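Local coordinates for LP1413 - SCCmec type IV-encoded DNA binding protein (Staphylococcus aureus, PDB 6BTC) that probably binds single-stranded DNA, as an unusual binding protein encoded by staphylococcal cassette chromosome elements, at residues A[19-32]-A[65-79]. Sequence-based numbering, arbitrary orientation.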
loop_
_atom_site.group_PDB
_atom_site.type_symbol
_atom_site.label_atom_id
_atom_site.label_comp_id
_atom_site.label_asym_id
_atom_site.label_seq_id
_atom_site.Cartn_x
_atom_site.Cartn_y
_atom_site.Cartn_z
ATOM N N SER A 19 -1.143 5.530 1.258
ATOM C CA SER A 19 -0.655 4.971 2.517
ATOM C C SER A 19 0.006 6.049 3.375
ATOM O O SER A 19 -0.227 6.115 4.584
ATOM C CB SER A 19 0.321 3.828 2.248
ATOM O OG SER A 19 1.531 4.355 1.721
ATOM N N PHE A 20 0.803 6.925 2.765
ATOM C CA PHE A 20 1.450 7.981 3.539
ATOM C C PHE A 20 0.441 8.969 4.108
ATOM O O PHE A 20 0.698 9.571 5.156
ATOM C CB PHE A 20 2.463 8.738 2.683
ATOM C CG PHE A 20 3.814 8.074 2.582
ATOM C CD1 PHE A 20 4.771 8.255 3.569
ATOM C CD2 PHE A 20 4.138 7.298 1.480
ATOM C CE1 PHE A 20 6.027 7.661 3.465
ATOM C CE2 PHE A 20 5.389 6.701 1.372
ATOM C CZ PHE A 20 6.333 6.887 2.363
ATOM N N GLN A 21 -0.695 9.159 3.437
ATOM C CA GLN A 21 -1.724 10.082 3.901
ATOM C C GLN A 21 -2.523 9.537 5.070
ATOM O O GLN A 21 -3.245 10.295 5.716
ATOM C CB GLN A 21 -2.691 10.422 2.766
ATOM C CG GLN A 21 -2.098 11.307 1.718
ATOM C CD GLN A 21 -3.085 11.651 0.612
ATOM O OE1 GLN A 21 -4.305 11.595 0.801
ATOM N NE2 GLN A 21 -2.558 12.004 -0.552
ATOM N N GLN A 22 -2.433 8.252 5.342
ATOM C CA GLN A 22 -3.082 7.706 6.518
ATOM C C GLN A 22 -2.669 8.501 7.753
ATOM O O GLN A 22 -1.489 8.853 7.897
ATOM C CB GLN A 22 -2.708 6.234 6.693
ATOM C CG GLN A 22 -3.313 5.348 5.634
ATOM C CD GLN A 22 -4.829 5.317 5.712
ATOM O OE1 GLN A 22 -5.411 4.956 6.749
ATOM N NE2 GLN A 22 -5.479 5.712 4.623
ATOM N N PRO A 23 -3.604 8.821 8.650
ATOM C CA PRO A 23 -3.218 9.484 9.900
ATOM C C PRO A 23 -2.504 8.533 10.848
ATOM O O PRO A 23 -2.732 7.319 10.850
ATOM C CB PRO A 23 -4.558 9.953 10.486
ATOM C CG PRO A 23 -5.594 9.104 9.831
ATOM C CD PRO A 23 -5.068 8.778 8.469
ATOM N N VAL A 24 -1.613 9.108 11.656
ATOM C CA VAL A 24 -0.863 8.326 12.627
ATOM C C VAL A 24 -1.813 7.487 13.465
ATOM O O VAL A 24 -2.893 7.940 13.854
ATOM C CB VAL A 24 -0.006 9.255 13.504
ATOM C CG1 VAL A 24 0.723 8.456 14.575
ATOM C CG2 VAL A 24 0.997 9.999 12.641
ATOM N N GLY A 25 -1.401 6.250 13.746
ATOM C CA GLY A 25 -2.193 5.306 14.490
ATOM C C GLY A 25 -3.211 4.523 13.689
ATOM O O GLY A 25 -3.612 3.440 14.125
ATOM N N SER A 26 -3.659 5.024 12.546
ATOM C CA SER A 26 -4.698 4.313 11.808
ATOM C C SER A 26 -4.179 2.985 11.267
ATOM O O SER A 26 -3.015 2.859 10.874
ATOM C CB SER A 26 -5.217 5.163 10.649
ATOM O OG SER A 26 -4.181 5.503 9.767
ATOM N N THR A 27 -5.055 1.985 11.260
ATOM C CA THR A 27 -4.776 0.698 10.636
ATOM C C THR A 27 -5.458 0.606 9.276
ATOM O O THR A 27 -6.487 1.235 9.037
ATOM C CB THR A 27 -5.236 -0.466 11.519
ATOM O OG1 THR A 27 -6.667 -0.515 11.582
ATOM C CG2 THR A 27 -4.672 -0.338 12.918
ATOM N N PHE A 28 -4.867 -0.179 8.377
ATOM C CA PHE A 28 -5.403 -0.316 7.029
ATOM C C PHE A 28 -4.825 -1.560 6.364
ATOM O O PHE A 28 -3.763 -2.066 6.751
ATOM C CB PHE A 28 -5.100 0.921 6.186
ATOM C CG PHE A 28 -3.630 1.158 5.966
ATOM C CD1 PHE A 28 -2.887 1.858 6.897
ATOM C CD2 PHE A 28 -2.996 0.674 4.833
ATOM C CE1 PHE A 28 -1.536 2.082 6.711
ATOM C CE2 PHE A 28 -1.644 0.886 4.640
ATOM C CZ PHE A 28 -0.911 1.591 5.578
ATOM N N THR A 29 -5.552 -2.045 5.362
ATOM C CA THR A 29 -5.107 -3.098 4.456
ATOM C C THR A 29 -4.939 -2.549 3.045
ATOM O O THR A 29 -5.402 -1.452 2.704
ATOM C CB THR A 29 -6.100 -4.257 4.397
ATOM O OG1 THR A 29 -7.273 -3.837 3.684
ATOM C CG2 THR A 29 -6.478 -4.726 5.781
ATOM N N TYR A 30 -4.273 -3.346 2.211
ATOM C CA TYR A 30 -4.114 -2.974 0.810
ATOM C C TYR A 30 -5.469 -2.810 0.126
ATOM O O TYR A 30 -5.676 -1.859 -0.637
ATOM C CB TYR A 30 -3.278 -4.024 0.079
ATOM C CG TYR A 30 -3.314 -3.857 -1.417
ATOM C CD1 TYR A 30 -2.641 -2.811 -2.023
ATOM C CD2 TYR A 30 -4.040 -4.729 -2.220
ATOM C CE1 TYR A 30 -2.668 -2.638 -3.385
ATOM C CE2 TYR A 30 -4.077 -4.568 -3.592
ATOM C CZ TYR A 30 -3.391 -3.520 -4.165
ATOM O OH TYR A 30 -3.418 -3.341 -5.520
ATOM N N GLY A 31 -6.397 -3.739 0.374
ATOM C CA GLY A 31 -7.689 -3.687 -0.284
ATOM C C GLY A 31 -8.509 -2.474 0.101
ATOM O O GLY A 31 -9.278 -1.958 -0.711
ATOM N N GLU A 32 -8.366 -1.998 1.340
ATOM C CA GLU A 32 -9.067 -0.782 1.734
ATOM C C GLU A 32 -8.564 0.416 0.945
ATOM O O GLU A 32 -9.357 1.260 0.513
ATOM C CB GLU A 32 -8.915 -0.554 3.233
ATOM C CG GLU A 32 -9.723 -1.549 4.049
ATOM C CD GLU A 32 -9.404 -1.503 5.525
ATOM O OE1 GLU A 32 -8.474 -0.759 5.919
ATOM O OE2 GLU A 32 -10.092 -2.215 6.286
ATOM N N PHE A 65 5.466 2.801 8.763
ATOM C CA PHE A 65 4.455 1.756 8.780
ATOM C C PHE A 65 5.003 0.552 9.522
ATOM O O PHE A 65 6.207 0.324 9.546
ATOM C CB PHE A 65 4.040 1.297 7.369
ATOM C CG PHE A 65 3.655 2.414 6.440
ATOM C CD1 PHE A 65 2.414 3.000 6.516
ATOM C CD2 PHE A 65 4.525 2.839 5.460
ATOM C CE1 PHE A 65 2.046 4.024 5.637
ATOM C CE2 PHE A 65 4.169 3.856 4.580
ATOM C CZ PHE A 65 2.920 4.447 4.675
ATOM N N LYS A 66 4.108 -0.232 10.103
ATOM C CA LYS A 66 4.473 -1.542 10.599
ATOM C C LYS A 66 3.274 -2.467 10.465
ATOM O O LYS A 66 2.134 -2.025 10.289
ATOM C CB LYS A 66 4.953 -1.478 12.051
ATOM C CG LYS A 66 3.874 -1.181 13.059
ATOM C CD LYS A 66 4.475 -0.912 14.436
ATOM C CE LYS A 66 3.402 -0.581 15.476
ATOM N NZ LYS A 66 4.008 -0.208 16.801
ATOM N N ILE A 67 3.551 -3.760 10.554
ATOM C CA ILE A 67 2.527 -4.792 10.503
ATOM C C ILE A 67 2.066 -5.070 11.923
ATOM O O ILE A 67 2.894 -5.236 12.828
ATOM C CB ILE A 67 3.078 -6.070 9.842
ATOM C CG1 ILE A 67 3.550 -5.771 8.421
ATOM C CG2 ILE A 67 2.031 -7.171 9.839
ATOM C CD1 ILE A 67 4.256 -6.939 7.754
ATOM N N VAL A 68 0.749 -5.134 12.127
ATOM C CA VAL A 68 0.187 -5.280 13.467
ATOM C C VAL A 68 -0.668 -6.524 13.622
ATOM O O VAL A 68 -1.021 -6.872 14.758
ATOM C CB VAL A 68 -0.626 -4.032 13.885
ATOM C CG1 VAL A 68 0.291 -2.849 14.051
ATOM C CG2 VAL A 68 -1.706 -3.712 12.878
ATOM N N GLY A 69 -0.995 -7.212 12.542
ATOM C CA GLY A 69 -1.890 -8.356 12.605
ATOM C C GLY A 69 -2.459 -8.652 11.227
ATOM O O GLY A 69 -1.831 -8.369 10.210
ATOM N N THR A 70 -3.660 -9.208 11.222
ATOM C CA THR A 70 -4.359 -9.489 9.981
ATOM C C THR A 70 -5.806 -9.042 10.117
ATOM O O THR A 70 -6.338 -8.920 11.224
ATOM C CB THR A 70 -4.326 -10.979 9.622
ATOM O OG1 THR A 70 -5.055 -11.706 10.614
ATOM C CG2 THR A 70 -2.897 -11.495 9.569
ATOM N N LYS A 71 -6.446 -8.830 8.967
ATOM C CA LYS A 71 -7.846 -8.427 8.913
ATOM C C LYS A 71 -8.448 -8.989 7.637
ATOM O O LYS A 71 -8.009 -8.630 6.540
ATOM C CB LYS A 71 -7.971 -6.906 8.941
ATOM C CG LYS A 71 -9.379 -6.373 9.071
ATOM C CD LYS A 71 -9.371 -4.850 8.935
ATOM C CE LYS A 71 -10.750 -4.252 9.154
ATOM N NZ LYS A 71 -10.720 -2.760 9.033
ATOM N N ASN A 72 -9.439 -9.866 7.774
ATOM C CA ASN A 72 -10.082 -10.486 6.619
ATOM C C ASN A 72 -9.054 -11.209 5.748
ATOM O O ASN A 72 -9.040 -11.079 4.522
ATOM C CB ASN A 72 -10.849 -9.440 5.807
ATOM C CG ASN A 72 -11.927 -8.753 6.619
ATOM O OD1 ASN A 72 -12.608 -9.387 7.425
ATOM N ND2 ASN A 72 -12.088 -7.446 6.410
ATOM N N GLY A 73 -8.170 -11.964 6.396
ATOM C CA GLY A 73 -7.171 -12.739 5.690
ATOM C C GLY A 73 -6.061 -11.941 5.046
ATOM O O GLY A 73 -5.187 -12.537 4.407
ATOM N N SER A 74 -6.063 -10.620 5.176
ATOM C CA SER A 74 -5.000 -9.786 4.641
ATOM C C SER A 74 -4.130 -9.275 5.778
ATOM O O SER A 74 -4.521 -9.297 6.948
ATOM C CB SER A 74 -5.571 -8.605 3.850
ATOM O OG SER A 74 -6.262 -9.051 2.702
ATOM N N LEU A 75 -2.935 -8.821 5.422
ATOM C CA LEU A 75 -2.075 -8.175 6.399
ATOM C C LEU A 75 -2.685 -6.846 6.829
ATOM O O LEU A 75 -3.188 -6.077 6.001
ATOM C CB LEU A 75 -0.681 -7.949 5.820
ATOM C CG LEU A 75 0.193 -9.194 5.612
ATOM C CD1 LEU A 75 1.499 -8.783 4.967
ATOM C CD2 LEU A 75 0.462 -9.920 6.915
ATOM N N LEU A 76 -2.651 -6.587 8.135
ATOM C CA LEU A 76 -3.092 -5.317 8.700
ATOM C C LEU A 76 -1.874 -4.448 9.000
ATOM O O LEU A 76 -1.001 -4.841 9.783
ATOM C CB LEU A 76 -3.911 -5.541 9.968
ATOM C CG LEU A 76 -4.602 -4.294 10.537
ATOM C CD1 LEU A 76 -5.590 -3.679 9.533
ATOM C CD2 LEU A 76 -5.324 -4.642 11.817
ATOM N N TYR A 77 -1.816 -3.282 8.375
ATOM C CA TYR A 77 -0.756 -2.318 8.609
ATOM C C TYR A 77 -1.232 -1.204 9.539
ATOM O O TYR A 77 -2.430 -1.011 9.765
ATOM C CB TYR A 77 -0.272 -1.710 7.293
ATOM C CG TYR A 77 0.175 -2.736 6.272
ATOM C CD1 TYR A 77 1.433 -3.320 6.348
ATOM C CD2 TYR A 77 -0.659 -3.107 5.225
ATOM C CE1 TYR A 77 1.843 -4.248 5.415
ATOM C CE2 TYR A 77 -0.256 -4.038 4.288
ATOM C CZ TYR A 77 0.992 -4.604 4.388
ATOM O OH TYR A 77 1.394 -5.531 3.457
ATOM N N GLN A 78 -0.263 -0.473 10.085
ATOM C CA GLN A 78 -0.536 0.702 10.893
ATOM C C GLN A 78 0.452 1.788 10.524
ATOM O O GLN A 78 1.658 1.532 10.450
ATOM C CB GLN A 78 -0.434 0.395 12.390
ATOM C CG GLN A 78 -0.670 1.617 13.265
ATOM C CD GLN A 78 -0.698 1.275 14.737
ATOM O OE1 GLN A 78 0.153 0.543 15.242
ATOM N NE2 GLN A 78 -1.692 1.792 15.432
ATOM N N LYS A 79 -0.072 2.975 10.231
ATOM C CA LYS A 79 0.745 4.171 10.115
ATOM C C LYS A 79 1.240 4.581 11.503
ATOM O O LYS A 79 0.451 4.696 12.446
ATOM C CB LYS A 79 -0.074 5.286 9.481
ATOM C CG LYS A 79 0.615 6.624 9.350
ATOM C CD LYS A 79 1.485 6.689 8.120
ATOM C CE LYS A 79 2.244 7.984 8.077
ATOM N NZ LYS A 79 1.339 9.148 7.940
HETATM O O HOH W 1 -8.987 -0.252 8.639
HETATM O O HOH W 2 -3.228 -5.892 3.153
#
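F28 and Y77 pair their backbones in both directions, F28 N to Y77 O at 2.9 Å and Y77 N to F28 O at 2.8 Å, and so join the short strand 27-28 to the hairpin 65-79. With helices 6-21, 30-34 and 43-59, this three-stranded antiparallel sheet in 1-3-2 order is consistent with a winged-helix fold, the hairpin being its wing. T27 and Q78 form the adjoining non-hydrogen-bonded pair, their CA atoms 4.2 Å apart.

The tight part is aromatic, with F28, F65 and Y77 buried and F20 at its exposed margin. With chi1 at 63°, F28 CG lies between the backbone N and the carbonyl carbon, which brings one ring face to Y77 CB in a CH-pi contact 19° off the ring normal. At the ring's edge, F28 CZ meets F65 CD1 at 3.7 Å. F65 in turn directs an edge at the face of F20 of helix 6-21, in a T-shaped pair. Beyond the sheet, L33 touches F28, while A54 and I57 of helix 43-59 touch Y77.

The opposite end of the contact is looser and more exposed: K71 reaches out from the hairpin, and its NZ makes a salt bridge to E32 OE2 through the syn lone pair. A water links T27 O and E32 OE1. E32 also completes a capping box with T29 at the start of helix 30-34.

Where the type II turn 23-26 leads into the sheet, Q78 NE2 reaches G25 O in an almost straight bond (179° at the hydrogen). K79, bent at chi2 and chi4, curls back toward the chain that follows helix 6-21, and its NZ is gripped by two carbonyls, F20 O at 2.9 Å and Q22 O at 2.8 Å.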